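Local coordinates for membrane-fusion protein (Streptococcus pneumoniae, PDB 5XU0) that probably serves as the membrane-fusion adaptor of a MacAB-like efflux pump, assembling into a hexameric channel that works with the membrane transporter, at residues Q15-D20 with M140-T145; A42-S47 with Q166-I171; R67-L72 with D118-R123; Q74-A79 with S111-L116. The protein carries 2 engineered substitutions. All blocks are in the same frame, centred on the assembly; numbering follows the deposited sequence.

Contact 1: Q15-D20 with M140-T145; sequences QYVYFD and MTVLST. Engineered in segment 140-145: Met140 (natural residue Thr).
Gln15 sends its side-chain amide across to the backbone of 140-145, where NE2 gives a weak hydrogen bond to Leu143 O, 3.4 Å long with an N-H...O angle of 151°. CG stands anti to the backbone N (chi1 -174°) and the chain stays extended beyond it, which carries the amide away from its own strand. There it crosses Thr145 obliquely. NE2 also lies near the OG1 and N of Thr145, but the first is badly aligned and the second is itself a donor, so neither approach is a hydrogen bond. OE1 of Gln15 settles against the backbone of Ser144, 3.5 Å from its CA.

These are two strands of different sheets, 14-18 and 141-143, facing each other across the lipoyl-like barrel-sandwich domain of a membrane-fusion protein. The segment 140-145 follows the second helix of the hairpin, so the contact joins chain on one side of that insertion to chain on the other. Farther along both strands, Val17 and Val142 point toward each other and meet through their CG1 methyls at 4.3 Å, a loose apolar touch with the two CA atoms 8.0 Å apart. Strand 167-172 flanks Val17 within its sheet, and strand 42-46 flanks Val142 in the other. The backbone N of Tyr16 is hydrogen-bonded to Asn156 OD1 of a second subunit.

Contact 2: A42-S47 with Q166-I171; sequences ALVKYS and QVMVHI
Strands 42-46 and 167-171 run antiparallel to within 16°, their N-to-C directions 164° apart, and their axes come no closer than 8.2 Å. Leu43 and Val169 have the nearest CA atoms, at 7.7 Å. That spacing belongs to two sheets packed face to face: no hydrogen bond passes between the segments, and each strand pairs with neighbours of its own, 42-46 with 141-143 and 167-171 with 14-18. In the second sheet Met168 and Val169 both face Val17, a classic beta bulge, and both of their CB atoms are directed at strand 42-46.

The leucine does most at one end. Leu43 CD2 comes 3.6 Å from Ile171 CG2, the two side chains crossing at about a right angle, and 4.1 Å from Val169 CG1. Val44 follows, more loosely, with CG1 at 4.4 Å from Val169 CG2. At the other end selenomethionine Met168, bent at chi3 (-54°), brings its CE to 4.3 Å from Val44 CG1 and to 3.6 Å from Tyr46 OH; the methyl approaches the tyrosine ring obliquely. The hydroxyl itself has a weak hydrogen bond with Asp20 N.

All six touching residues are buried, as expected for the interior of a barrel-sandwich hybrid. With only apolar groups and one tyrosine tip facing each other, cohesion between these two strands rests on burial and methyl packing, and no directional bond between them fixes their relative position.

Contact 3: R67-L72 with D118-R123; sequences RHINEL and DARDAR
Ile69 holds CG1 anti to its carbonyl carbon (chi1 -72°) and CD1 anti to CA (chi2 -163°), which lays the long branch across to the CB and carbonyl O of Ala119. In Arg123, chi1 puts CG between the backbone N and the carbonyl carbon and chi2 then sets CD, which lies 4.2 Å from Ile69 CD1. The two segments are facing turns of the antiparallel alpha-helical hairpin that projects from the lipoyl-like domain in this family of membrane-fusion proteins. Their axes approach to 9.5 Å at a signed crossing angle of -163°.

Ala119 is the small residue opposite the isoleucine: its CB meets Ile69 CG1 at 3.7 Å, and the CA atoms of this pair are 6.1 Å apart. Ile69 CD1 runs on to Arg120 CG, 4.0 Å away, while the two side chains cross at about a right angle. No hydrogen bond links the segments, so the helices adhere here through hydrocarbon, some of it lent by arginine stems.

Several charged groups turn to neighbouring subunits. Asp118 reaches Arg67 of a second subunit in an intersubunit salt bridge and His68 of that same neighbouring subunit in a hydrogen bond, while Arg67 and His68 of this chain bind Asp118 of a third subunit in the same way. Within the hairpin, the CB of Ala119 also has Leu72 CD1 at 4.4 Å.

Contact 4: Q74-A79 with S111-L116; sequences QARNEA and SIDAQL
Arg76 starts its passage to the opposite helix at CB, which rests 3.5 Å from Ile112 CG2. The next carbon, CG, is anti to the backbone N (chi1 -177°) and is still 4.1 Å from that Ile112 methyl. Arg76 CD has two neighbours: Asp113 OD1 at 3.5 Å and, more distantly, Leu116 CD1 at 4.4 Å. With the chain extended from CG to NE, Arg76 NE arrives at the carboxylate and gives Asp113 OD1 a hydrogen bond of 3.0 Å, part of a salt bridge.

The segments belong to the outer part of the helical hairpin formed by 49-77 and 109-138, and this salt bridge ties one arm to the other. The bond is fairly bent, 139° at the hydrogen. Asp113 OD1 is met on its syn side but somewhat out of the carboxylate plane, and it sits at the guanidinium edge, tilted a little from that plane; the two planes are only 12° apart.

Ile112 is the buried member of the group. While CG2 serves the arginine, Ile112 CG1 comes 4.2 Å from the carbonyl O of Ala75, the residue just before Arg76. Farther along the same helix, Leu116 also packs against Leu72 and Asn73.

The four contacts form two pairs at different levels of an elongated subunit. Contacts 1 and 2 lie about 5 Å apart, centre to centre, and share both sheets of the lipoyl-like domain: Val17 O is 2.8 Å from Met168 N, and the O of Met140, an engineered residue, is 2.8 Å from Tyr46 N. Contacts 3 and 4, about 10 Å between centres, are successive levels of the hairpin, joined where Leu72 CB packs on Leu116 CD2 at 3.5 Å. The pairs do not touch; centres of contacts 1 and 3 are about 40 Å apart, those of contacts 2 and 4 about 52 Å. Strand 42-46 leads into the hairpin and strand 141-143 follows it.

Contact 1: Q15-D20 with M140-T145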
# COMPACT_ATOMS: atom_id res chain seq x y z
N GLN B 15 -17.49 -0.07 -20.00
CA GLN B 15 -16.19 -0.65 -19.73
C GLN B 15 -15.22 0.43 -19.29
O GLN B 15 -15.09 1.46 -19.96
CB GLN B 15 -15.64 -1.39 -20.95
CG GLN B 15 -14.34 -2.13 -20.69
CD GLN B 15 -13.71 -2.67 -21.95
OE1 GLN B 15 -13.44 -1.93 -22.89
NE2 GLN B 15 -13.47 -3.98 -21.98
N TYR B 16 -14.58 0.20 -18.15
CA TYR B 16 -13.45 0.98 -17.68
C TYR B 16 -12.18 0.18 -17.89
O TYR B 16 -12.13 -1.02 -17.58
CB TYR B 16 -13.58 1.33 -16.20
CG TYR B 16 -14.80 2.13 -15.80
CD1 TYR B 16 -14.76 3.52 -15.77
CD2 TYR B 16 -15.98 1.50 -15.44
CE1 TYR B 16 -15.87 4.26 -15.40
CE2 TYR B 16 -17.09 2.23 -15.06
CZ TYR B 16 -17.03 3.61 -15.04
OH TYR B 16 -18.14 4.34 -14.67
N VAL B 17 -11.14 0.82 -18.41
CA VAL B 17 -9.80 0.26 -18.41
C VAL B 17 -8.94 1.18 -17.56
O VAL B 17 -8.79 2.37 -17.85
CB VAL B 17 -9.23 0.03 -19.83
CG1 VAL B 17 -10.24 -0.74 -20.68
CG2 VAL B 17 -8.80 1.31 -20.52
N TYR B 18 -8.47 0.62 -16.45
CA TYR B 18 -7.60 1.29 -15.49
C TYR B 18 -6.16 0.91 -15.77
O TYR B 18 -5.87 -0.13 -16.35
CB TYR B 18 -7.96 0.89 -14.05
CG TYR B 18 -9.43 0.93 -13.69
CD1 TYR B 18 -10.04 2.12 -13.31
CD2 TYR B 18 -10.20 -0.22 -13.70
CE1 TYR B 18 -11.38 2.15 -12.96
CE2 TYR B 18 -11.54 -0.20 -13.35
CZ TYR B 18 -12.13 0.99 -12.99
OH TYR B 18 -13.46 1.03 -12.65
N PHE B 19 -5.25 1.77 -15.33
CA PHE B 19 -3.83 1.49 -15.48
C PHE B 19 -3.44 0.24 -14.71
O PHE B 19 -3.99 -0.06 -13.65
CB PHE B 19 -3.00 2.69 -15.00
CG PHE B 19 -1.52 2.52 -15.21
CD1 PHE B 19 -0.94 2.81 -16.43
CD2 PHE B 19 -0.71 2.09 -14.18
CE1 PHE B 19 0.41 2.66 -16.63
CE2 PHE B 19 0.65 1.93 -14.36
CZ PHE B 19 1.21 2.22 -15.59
N ASP B 20 -2.48 -0.50 -15.26
CA ASP B 20 -1.99 -1.73 -14.63
C ASP B 20 -0.46 -1.72 -14.71
O ASP B 20 0.11 -1.93 -15.78
CB ASP B 20 -2.56 -2.97 -15.32
CG ASP B 20 -2.32 -4.24 -14.53
OD1 ASP B 20 -1.50 -4.22 -13.59
OD2 ASP B 20 -2.95 -5.27 -14.86
N MSE B 140 -0.72 -7.19 -23.82
CA MSE B 140 -0.17 -5.85 -23.87
C MSE B 140 -1.05 -4.95 -24.72
O MSE B 140 -0.73 -3.78 -24.97
CB MSE B 140 1.26 -5.88 -24.42
CG MSE B 140 2.17 -6.81 -23.65
SE MSE B 140 2.41 -6.24 -21.81
CE MSE B 140 3.67 -4.82 -22.16
N THR B 141 -2.17 -5.51 -25.18
CA THR B 141 -3.20 -4.77 -25.91
C THR B 141 -4.54 -5.13 -25.28
O THR B 141 -4.99 -6.28 -25.40
CB THR B 141 -3.19 -5.11 -27.40
OG1 THR B 141 -3.31 -6.53 -27.58
CG2 THR B 141 -1.92 -4.62 -28.07
N VAL B 142 -5.16 -4.18 -24.61
CA VAL B 142 -6.47 -4.40 -24.00
C VAL B 142 -7.54 -4.10 -25.04
O VAL B 142 -7.47 -3.10 -25.76
CB VAL B 142 -6.63 -3.55 -22.73
CG1 VAL B 142 -7.82 -4.01 -21.93
CG2 VAL B 142 -5.37 -3.65 -21.88
N LEU B 143 -8.54 -4.98 -25.11
CA LEU B 143 -9.58 -4.93 -26.12
C LEU B 143 -10.92 -4.56 -25.50
O LEU B 143 -11.14 -4.70 -24.30
CB LEU B 143 -9.70 -6.27 -26.85
CG LEU B 143 -8.38 -6.92 -27.28
CD1 LEU B 143 -8.65 -8.27 -27.92
CD2 LEU B 143 -7.61 -6.01 -28.22
N SER B 144 -11.83 -4.08 -26.35
CA SER B 144 -13.13 -3.62 -25.89
C SER B 144 -14.08 -4.79 -25.74
O SER B 144 -14.03 -5.75 -26.52
CB SER B 144 -13.71 -2.59 -26.87
OG SER B 144 -15.13 -2.52 -26.75
N THR B 145 -14.95 -4.72 -24.74
CA THR B 145 -15.88 -5.80 -24.44
C THR B 145 -17.25 -5.59 -25.06
O THR B 145 -18.16 -6.39 -24.80
CB THR B 145 -16.01 -6.00 -22.93
OG1 THR B 145 -15.98 -4.73 -22.28
CG2 THR B 145 -14.88 -6.86 -22.40

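Contact 2: A42-S47 with Q166-I171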
# COMPACT_ATOMS: atom_id res chain seq x y z
N ALA B 42 -8.76 -2.92 -30.11
CA ALA B 42 -7.81 -2.50 -29.10
C ALA B 42 -8.09 -1.06 -28.67
O ALA B 42 -8.58 -0.24 -29.46
CB ALA B 42 -6.38 -2.61 -29.64
N LEU B 43 -7.80 -0.76 -27.40
CA LEU B 43 -7.95 0.60 -26.89
C LEU B 43 -6.76 1.10 -26.08
O LEU B 43 -6.73 2.29 -25.77
CB LEU B 43 -9.20 0.75 -26.01
CG LEU B 43 -10.54 0.19 -26.46
CD1 LEU B 43 -10.62 -1.22 -25.97
CD2 LEU B 43 -11.68 1.03 -25.92
N VAL B 44 -5.83 0.24 -25.68
CA VAL B 44 -4.56 0.68 -25.11
C VAL B 44 -3.50 -0.33 -25.52
O VAL B 44 -3.77 -1.53 -25.59
CB VAL B 44 -4.59 0.83 -23.57
CG1 VAL B 44 -5.38 2.06 -23.11
CG2 VAL B 44 -5.13 -0.40 -22.92
N LYS B 45 -2.30 0.16 -25.80
CA LYS B 45 -1.15 -0.68 -26.10
C LYS B 45 -0.02 -0.32 -25.15
O LYS B 45 0.48 0.82 -25.18
CB LYS B 45 -0.71 -0.53 -27.56
CG LYS B 45 0.75 -0.92 -27.82
CD LYS B 45 0.85 -2.35 -28.34
CE LYS B 45 2.30 -2.75 -28.56
NZ LYS B 45 3.10 -1.62 -29.12
N TYR B 46 0.36 -1.26 -24.30
CA TYR B 46 1.58 -1.12 -23.52
C TYR B 46 2.79 -1.48 -24.38
O TYR B 46 2.67 -2.13 -25.42
CB TYR B 46 1.53 -2.02 -22.28
CG TYR B 46 0.46 -1.68 -21.26
CD1 TYR B 46 0.74 -0.83 -20.19
CD2 TYR B 46 -0.81 -2.23 -21.34
CE1 TYR B 46 -0.23 -0.53 -19.24
CE2 TYR B 46 -1.78 -1.93 -20.40
CZ TYR B 46 -1.49 -1.08 -19.36
OH TYR B 46 -2.46 -0.79 -18.42
N SER B 47 3.96 -1.04 -23.94
CA SER B 47 5.19 -1.29 -24.69
C SER B 47 5.56 -2.77 -24.59
O SER B 47 5.90 -3.26 -23.51
CB SER B 47 6.33 -0.42 -24.17
OG SER B 47 7.58 -0.95 -24.58
N GLN B 166 -6.76 4.57 -11.38
CA GLN B 166 -6.53 5.51 -12.47
C GLN B 166 -7.31 5.05 -13.70
O GLN B 166 -6.86 4.17 -14.44
CB GLN B 166 -5.04 5.63 -12.77
CG GLN B 166 -4.19 6.01 -11.57
CD GLN B 166 -3.23 7.15 -11.87
OE1 GLN B 166 -2.03 6.95 -12.02
NE2 GLN B 166 -3.76 8.37 -11.95
N VAL B 167 -8.48 5.65 -13.92
CA VAL B 167 -9.25 5.36 -15.13
C VAL B 167 -8.49 5.91 -16.33
O VAL B 167 -8.26 7.12 -16.43
CB VAL B 167 -10.65 5.98 -15.05
CG1 VAL B 167 -11.40 5.73 -16.36
CG2 VAL B 167 -11.42 5.45 -13.85
N MSE B 168 -8.10 5.03 -17.24
CA MSE B 168 -7.40 5.48 -18.43
C MSE B 168 -8.33 5.62 -19.62
O MSE B 168 -8.21 6.57 -20.38
CB MSE B 168 -6.24 4.54 -18.76
CG MSE B 168 -4.88 5.10 -18.40
SE MSE B 168 -3.47 4.31 -19.46
CE MSE B 168 -3.87 2.46 -19.07
N VAL B 169 -9.27 4.69 -19.79
CA VAL B 169 -10.24 4.82 -20.87
C VAL B 169 -11.60 4.32 -20.40
O VAL B 169 -11.70 3.24 -19.81
CB VAL B 169 -9.80 4.09 -22.15
CG1 VAL B 169 -10.96 3.89 -23.11
CG2 VAL B 169 -8.71 4.86 -22.85
N HIS B 170 -12.64 5.11 -20.66
CA HIS B 170 -14.01 4.77 -20.30
C HIS B 170 -14.87 4.83 -21.55
O HIS B 170 -14.92 5.86 -22.23
CB HIS B 170 -14.56 5.73 -19.24
CG HIS B 170 -15.92 5.36 -18.75
ND1 HIS B 170 -16.72 6.24 -18.05
CD2 HIS B 170 -16.63 4.21 -18.85
CE1 HIS B 170 -17.86 5.65 -17.74
NE2 HIS B 170 -17.83 4.41 -18.22
N ILE B 171 -15.54 3.71 -21.85
CA ILE B 171 -16.38 3.55 -23.03
C ILE B 171 -17.72 3.01 -22.58
O ILE B 171 -17.82 2.29 -21.58
CB ILE B 171 -15.72 2.62 -24.08
CG1 ILE B 171 -15.81 1.15 -23.67
CG2 ILE B 171 -14.27 2.99 -24.31
CD1 ILE B 171 -17.12 0.49 -24.04

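Contact 3: R67-L72 with D118-R123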
# COMPACT_ATOMS: atom_id res chain seq x y z
N ARG B 67 17.22 -29.64 -30.00
CA ARG B 67 18.60 -30.02 -30.28
C ARG B 67 19.11 -31.03 -29.27
O ARG B 67 19.79 -32.00 -29.63
CB ARG B 67 19.51 -28.79 -30.29
CG ARG B 67 19.33 -27.87 -31.48
CD ARG B 67 20.53 -26.94 -31.61
NE ARG B 67 20.83 -26.27 -30.35
CZ ARG B 67 20.70 -24.97 -30.15
NH1 ARG B 67 20.27 -24.18 -31.13
NH2 ARG B 67 21.00 -24.44 -28.97
N HIS B 68 18.79 -30.83 -27.99
CA HIS B 68 19.28 -31.74 -26.96
C HIS B 68 18.67 -33.13 -27.10
O HIS B 68 19.38 -34.14 -27.06
CB HIS B 68 19.00 -31.16 -25.57
CG HIS B 68 19.83 -29.96 -25.25
ND1 HIS B 68 19.78 -29.33 -24.02
CD2 HIS B 68 20.74 -29.28 -25.99
CE1 HIS B 68 20.62 -28.31 -24.02
NE2 HIS B 68 21.21 -28.25 -25.20
N ILE B 69 17.35 -33.20 -27.28
CA ILE B 69 16.71 -34.50 -27.47
C ILE B 69 17.29 -35.21 -28.68
O ILE B 69 17.51 -36.43 -28.66
CB ILE B 69 15.18 -34.34 -27.57
CG1 ILE B 69 14.58 -33.99 -26.20
CG2 ILE B 69 14.53 -35.60 -28.13
CD1 ILE B 69 13.09 -34.22 -26.10
N ASN B 70 17.58 -34.46 -29.75
CA ASN B 70 18.13 -35.06 -30.96
C ASN B 70 19.54 -35.59 -30.72
O ASN B 70 19.85 -36.73 -31.08
CB ASN B 70 18.12 -34.05 -32.10
CG ASN B 70 16.76 -33.92 -32.75
OD1 ASN B 70 16.01 -34.90 -32.83
ND2 ASN B 70 16.43 -32.72 -33.21
N GLU B 71 20.42 -34.77 -30.13
CA GLU B 71 21.79 -35.21 -29.89
C GLU B 71 21.83 -36.40 -28.95
O GLU B 71 22.64 -37.32 -29.12
CB GLU B 71 22.62 -34.04 -29.34
CG GLU B 71 22.78 -32.89 -30.32
CD GLU B 71 22.84 -31.54 -29.63
OE1 GLU B 71 22.87 -31.50 -28.38
OE2 GLU B 71 22.85 -30.51 -30.34
N LEU B 72 20.95 -36.42 -27.94
CA LEU B 72 20.87 -37.60 -27.08
C LEU B 72 20.34 -38.80 -27.84
O LEU B 72 20.70 -39.94 -27.52
CB LEU B 72 20.00 -37.30 -25.87
CG LEU B 72 20.47 -36.20 -24.91
CD1 LEU B 72 19.74 -36.31 -23.59
CD2 LEU B 72 21.97 -36.28 -24.71
N ASP B 118 15.00 -36.52 -18.76
CA ASP B 118 15.25 -35.19 -18.24
C ASP B 118 15.31 -34.11 -19.32
O ASP B 118 15.37 -32.93 -18.98
CB ASP B 118 16.54 -35.18 -17.42
CG ASP B 118 16.35 -35.76 -16.03
OD1 ASP B 118 15.26 -36.31 -15.76
OD2 ASP B 118 17.28 -35.66 -15.20
N ALA B 119 15.30 -34.49 -20.60
CA ALA B 119 15.21 -33.51 -21.68
C ALA B 119 13.79 -33.34 -22.19
O ALA B 119 13.47 -32.26 -22.71
CB ALA B 119 16.13 -33.91 -22.84
N ARG B 120 12.94 -34.36 -22.07
CA ARG B 120 11.52 -34.16 -22.35
C ARG B 120 10.89 -33.23 -21.33
O ARG B 120 10.04 -32.40 -21.67
CB ARG B 120 10.80 -35.51 -22.37
CG ARG B 120 11.44 -36.56 -23.26
CD ARG B 120 10.59 -37.81 -23.32
NE ARG B 120 11.40 -39.02 -23.25
CZ ARG B 120 11.20 -40.01 -22.38
NH1 ARG B 120 10.20 -39.93 -21.51
NH2 ARG B 120 11.99 -41.07 -22.39
N ASP B 121 11.31 -33.35 -20.06
CA ASP B 121 10.87 -32.39 -19.05
C ASP B 121 11.32 -30.98 -19.41
O ASP B 121 10.54 -30.02 -19.33
CB ASP B 121 11.40 -32.80 -17.68
CG ASP B 121 10.59 -33.91 -17.04
OD1 ASP B 121 9.66 -34.42 -17.70
OD2 ASP B 121 10.89 -34.27 -15.89
N ALA B 122 12.58 -30.84 -19.82
CA ALA B 122 13.10 -29.53 -20.21
C ALA B 122 12.32 -28.95 -21.38
O ALA B 122 12.03 -27.74 -21.40
CB ALA B 122 14.59 -29.63 -20.55
N ARG B 123 11.96 -29.78 -22.36
CA ARG B 123 11.19 -29.28 -23.49
C ARG B 123 9.76 -28.92 -23.08
O ARG B 123 9.18 -27.99 -23.65
CB ARG B 123 11.19 -30.30 -24.64
CG ARG B 123 10.12 -31.38 -24.53
CD ARG B 123 9.64 -31.84 -25.90
NE ARG B 123 9.49 -30.73 -26.83
CZ ARG B 123 8.44 -29.92 -26.87
NH1 ARG B 123 7.44 -30.09 -26.01
NH2 ARG B 123 8.39 -28.93 -27.76

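Contact 4: Q74-A79 with S111-L116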
# COMPACT_ATOMS: atom_id res chain seq x y z
N GLN B 74 20.83 -39.44 -31.27
CA GLN B 74 22.00 -39.90 -32.03
C GLN B 74 23.05 -40.52 -31.12
O GLN B 74 23.81 -41.38 -31.58
CB GLN B 74 22.59 -38.75 -32.87
CG GLN B 74 23.22 -37.54 -32.15
CD GLN B 74 24.51 -37.80 -31.38
OE1 GLN B 74 25.26 -38.73 -31.68
NE2 GLN B 74 24.78 -36.98 -30.36
N ALA B 75 23.10 -40.13 -29.85
CA ALA B 75 24.08 -40.66 -28.92
C ALA B 75 23.59 -41.89 -28.16
O ALA B 75 24.40 -42.52 -27.47
CB ALA B 75 24.51 -39.57 -27.93
N ARG B 76 22.31 -42.24 -28.26
CA ARG B 76 21.86 -43.50 -27.66
C ARG B 76 22.12 -44.68 -28.59
O ARG B 76 22.46 -45.77 -28.14
CB ARG B 76 20.37 -43.43 -27.31
CG ARG B 76 19.86 -44.69 -26.61
CD ARG B 76 18.37 -44.61 -26.32
NE ARG B 76 17.85 -45.86 -25.76
CZ ARG B 76 17.47 -46.91 -26.49
NH1 ARG B 76 17.55 -46.86 -27.82
NH2 ARG B 76 17.02 -48.00 -25.90
N ASN B 77 21.96 -44.46 -29.90
CA ASN B 77 22.22 -45.53 -30.86
C ASN B 77 23.71 -45.86 -30.93
O ASN B 77 24.08 -47.04 -31.02
CB ASN B 77 21.70 -45.13 -32.24
CG ASN B 77 20.19 -45.05 -32.29
OD1 ASN B 77 19.50 -45.58 -31.42
ND2 ASN B 77 19.66 -44.39 -33.32
N GLU B 78 24.57 -44.84 -30.87
CA GLU B 78 26.00 -45.09 -30.87
C GLU B 78 26.43 -45.91 -29.66
O GLU B 78 27.44 -46.63 -29.73
CB GLU B 78 26.76 -43.76 -30.90
CG GLU B 78 26.91 -43.16 -32.29
CD GLU B 78 27.33 -41.70 -32.25
OE1 GLU B 78 27.57 -41.17 -31.15
OE2 GLU B 78 27.41 -41.08 -33.34
N ALA B 79 25.68 -45.83 -28.56
CA ALA B 79 25.96 -46.67 -27.40
C ALA B 79 25.31 -48.04 -27.49
O ALA B 79 25.79 -48.98 -26.85
CB ALA B 79 25.50 -45.96 -26.12
N SER B 111 22.09 -44.50 -18.88
CA SER B 111 22.41 -43.09 -18.64
C SER B 111 21.72 -42.20 -19.66
O SER B 111 21.14 -41.16 -19.31
CB SER B 111 23.92 -42.89 -18.67
OG SER B 111 24.27 -41.53 -18.53
N ILE B 112 21.75 -42.61 -20.93
CA ILE B 112 21.12 -41.81 -21.98
C ILE B 112 19.60 -41.83 -21.83
O ILE B 112 18.93 -40.83 -22.10
CB ILE B 112 21.56 -42.31 -23.37
CG1 ILE B 112 23.09 -42.29 -23.48
CG2 ILE B 112 20.95 -41.44 -24.45
CD1 ILE B 112 23.72 -40.98 -23.05
N ASP B 113 19.03 -42.97 -21.42
CA ASP B 113 17.59 -43.02 -21.18
C ASP B 113 17.20 -42.01 -20.10
O ASP B 113 16.23 -41.26 -20.26
CB ASP B 113 17.17 -44.43 -20.78
CG ASP B 113 16.69 -45.25 -21.97
OD1 ASP B 113 16.98 -44.87 -23.12
OD2 ASP B 113 16.01 -46.28 -21.75
N ALA B 114 17.96 -41.98 -19.00
CA ALA B 114 17.69 -41.01 -17.94
C ALA B 114 17.78 -39.58 -18.46
O ALA B 114 16.86 -38.78 -18.27
CB ALA B 114 18.67 -41.23 -16.78
N GLN B 115 18.88 -39.25 -19.15
CA GLN B 115 19.02 -37.91 -19.70
C GLN B 115 17.88 -37.57 -20.65
O GLN B 115 17.48 -36.40 -20.75
CB GLN B 115 20.37 -37.77 -20.41
CG GLN B 115 21.58 -37.94 -19.51
CD GLN B 115 22.88 -37.68 -20.24
OE1 GLN B 115 23.64 -38.60 -20.54
NE2 GLN B 115 23.15 -36.41 -20.53
N LEU B 116 17.35 -38.57 -21.36
CA LEU B 116 16.20 -38.34 -22.24
C LEU B 116 14.97 -37.96 -21.43
O LEU B 116 14.31 -36.96 -21.73
CB LEU B 116 15.93 -39.60 -23.07
CG LEU B 116 16.78 -39.79 -24.32
CD1 LEU B 116 16.27 -40.97 -25.14
CD2 LEU B 116 16.78 -38.52 -25.14